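Local coordinates for excinuclease ABC, subunit A. (Deinococcus radiodurans, PDB 2VF7), which binds DNA, zinc and adenine nucleotides as a UvrA-family ATPase of the ABC superfamily, probably recognising damaged DNA for excision repair, at residues 451-456 against 462-467. The protein carries 1 engineered substitution. Sequence-based numbering, arbitrary orientation.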
loop_
_atom_site.group_PDB
_atom_site.type_symbol
_atom_site.label_atom_id
_atom_site.label_comp_id
_atom_site.label_asym_id
_atom_site.label_seq_id
_atom_site.Cartn_x
_atom_site.Cartn_y
_atom_site.Cartn_z
ATOM N N VAL A 451 -18.493 -21.644 -17.827
ATOM C CA VAL A 451 -19.375 -20.510 -18.099
ATOM C C VAL A 451 -19.157 -20.000 -19.534
ATOM O O VAL A 451 -18.109 -19.411 -19.835
ATOM C CB VAL A 451 -19.121 -19.355 -17.113
ATOM C CG1 VAL A 451 -20.219 -18.318 -17.220
ATOM C CG2 VAL A 451 -18.982 -19.875 -15.661
ATOM N N ASP A 452 -20.144 -20.231 -20.406
ATOM C CA ASP A 452 -20.057 -19.799 -21.811
ATOM C C ASP A 452 -20.798 -18.488 -22.009
ATOM O O ASP A 452 -22.004 -18.383 -21.742
ATOM C CB ASP A 452 -20.576 -20.878 -22.786
ATOM C CG ASP A 452 -20.017 -20.712 -24.206
ATOM O OD1 ASP A 452 -20.820 -20.652 -25.174
ATOM O OD2 ASP A 452 -18.771 -20.654 -24.365
ATOM N N VAL A 453 -20.055 -17.498 -22.490
ATOM C CA VAL A 453 -20.510 -16.115 -22.557
ATOM C C VAL A 453 -20.830 -15.665 -24.006
ATOM O O VAL A 453 -20.072 -15.933 -24.943
ATOM C CB VAL A 453 -19.469 -15.152 -21.893
ATOM C CG1 VAL A 453 -19.860 -13.719 -22.076
ATOM C CG2 VAL A 453 -19.320 -15.436 -20.406
ATOM N N GLY A 454 -21.986 -15.010 -24.142
ATOM C CA GLY A 454 -22.401 -14.232 -25.306
ATOM C C GLY A 454 -22.646 -15.080 -26.519
ATOM O O GLY A 454 -21.950 -16.095 -26.721
ATOM N N PRO A 455 -23.628 -14.694 -27.356
ATOM C CA PRO A 455 -23.611 -15.368 -28.642
ATOM C C PRO A 455 -22.337 -14.956 -29.393
ATOM O O PRO A 455 -21.514 -15.810 -29.723
ATOM C CB PRO A 455 -24.884 -14.853 -29.353
ATOM C CG PRO A 455 -25.641 -14.084 -28.366
ATOM C CD PRO A 455 -24.716 -13.711 -27.240
ATOM N N GLU A 456 -22.169 -13.644 -29.599
ATOM C CA GLU A 456 -21.090 -13.070 -30.419
ATOM C C GLU A 456 -20.235 -12.070 -29.607
ATOM O O GLU A 456 -20.126 -12.179 -28.373
ATOM C CB GLU A 456 -21.663 -12.414 -31.701
ATOM C CG GLU A 456 -22.680 -13.267 -32.485
ATOM C CD GLU A 456 -23.225 -12.598 -33.777
ATOM O OE1 GLU A 456 -22.547 -12.642 -34.837
ATOM O OE2 GLU A 456 -24.358 -12.058 -33.746
ATOM N N GLY A 462 -22.193 -10.718 -24.398
ATOM C CA GLY A 462 -22.374 -10.268 -23.012
ATOM C C GLY A 462 -23.477 -10.955 -22.227
ATOM O O GLY A 462 -23.898 -10.454 -21.197
ATOM N N GLU A 463 -23.951 -12.102 -22.715
ATOM C CA GLU A 463 -24.909 -12.935 -21.958
ATOM C C GLU A 463 -24.411 -14.354 -21.660
ATOM O O GLU A 463 -23.427 -14.821 -22.231
ATOM C CB GLU A 463 -26.289 -12.952 -22.614
ATOM C CG GLU A 463 -26.275 -12.905 -24.108
ATOM C CD GLU A 463 -27.507 -12.221 -24.675
ATOM O OE1 GLU A 463 -28.427 -11.886 -23.901
ATOM O OE2 GLU A 463 -27.552 -12.008 -25.899
ATOM N N ILE A 464 -25.077 -15.017 -20.721
ATOM C CA ILE A 464 -24.635 -16.328 -20.248
ATOM C C ILE A 464 -25.404 -17.343 -21.030
ATOM O O ILE A 464 -26.623 -17.397 -20.953
ATOM C CB ILE A 464 -24.881 -16.524 -18.701
ATOM C CG1 ILE A 464 -24.211 -15.413 -17.865
ATOM C CG2 ILE A 464 -24.450 -17.916 -18.229
ATOM C CD1 ILE A 464 -22.757 -15.166 -18.186
ATOM N N LEU A 465 -24.689 -18.130 -21.819
ATOM C CA LEU A 465 -25.330 -19.175 -22.600
ATOM C C LEU A 465 -25.508 -20.428 -21.754
ATOM O O LEU A 465 -26.503 -21.154 -21.883
ATOM C CB LEU A 465 -24.513 -19.484 -23.852
ATOM C CG LEU A 465 -24.078 -18.281 -24.692
ATOM C CD1 LEU A 465 -23.576 -18.753 -26.035
ATOM C CD2 LEU A 465 -25.187 -17.244 -24.849
ATOM N N TYR A 466 -24.535 -20.662 -20.879
ATOM C CA TYR A 466 -24.484 -21.869 -20.072
ATOM C C TYR A 466 -23.654 -21.659 -18.809
ATOM O O TYR A 466 -22.632 -21.007 -18.849
ATOM C CB TYR A 466 -23.920 -23.027 -20.909
ATOM C CG TYR A 466 -23.903 -24.372 -20.202
ATOM C CD1 TYR A 466 -25.093 -25.011 -19.878
ATOM C CD2 TYR A 466 -22.687 -24.991 -19.851
ATOM C CE1 TYR A 466 -25.089 -26.212 -19.231
ATOM C CE2 TYR A 466 -22.674 -26.199 -19.195
ATOM C CZ TYR A 466 -23.890 -26.813 -18.889
ATOM O OH TYR A 466 -23.942 -28.025 -18.229
ATOM N N SER A 467 -24.133 -22.179 -17.682
ATOM C CA SER A 467 -23.302 -22.364 -16.496
ATOM C C SER A 467 -23.564 -23.771 -15.949
ATOM O O SER A 467 -24.624 -24.039 -15.405
ATOM C CB SER A 467 -23.603 -21.276 -15.449
ATOM O OG SER A 467 -22.722 -21.340 -14.330
#
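Asp452 pairs with two residues of the partner strand at once, the signature of a classic beta bulge. Its N donates to Tyr466 O at 3.0 Å, while its O accepts from Leu465 N at 2.7 Å, nearly in line with the carbonyl (C=O...N 166°). The antiparallel register therefore slips by one residue between the Asp452-Tyr466 and Val453-Ile464 pairs. Leu465, the extra residue, turns its side chain toward 451-456: CD1 lies 3.2 Å from Gly454 O and 3.5 Å from Asp452 OD1, and CD2 is 4.3 Å from Pro455 CD. On the face of Val451 and Val453, Ile464 places CG1 anti to its carbonyl carbon (chi1 -56°), which carries CD1 to both valines, 4.1 Å from Val453 CG2 and 4.2 Å from Val451 CG1. Strand 29-34 packs on this face, Val31 and Val33 against Val451 and Ile29 against Ile464.

Further out, 464-468 is the outermost strand of a six-stranded sheet in this chain, and 449-453 lies between it and the parallel strand 38-42, which leads into the Walker A loop. Val453 packs near Ser47 and Gly48, which bind ADP. The buried Asp452 carboxylate is held by hydroxyls: OD2 by Thr42 and Thr481, OD1 by Ser479. These three groups would probably favour a charged carboxylate, and through them Asp452 joins the bulge both to the end of strand 38-42 and to Ser479 and Thr481.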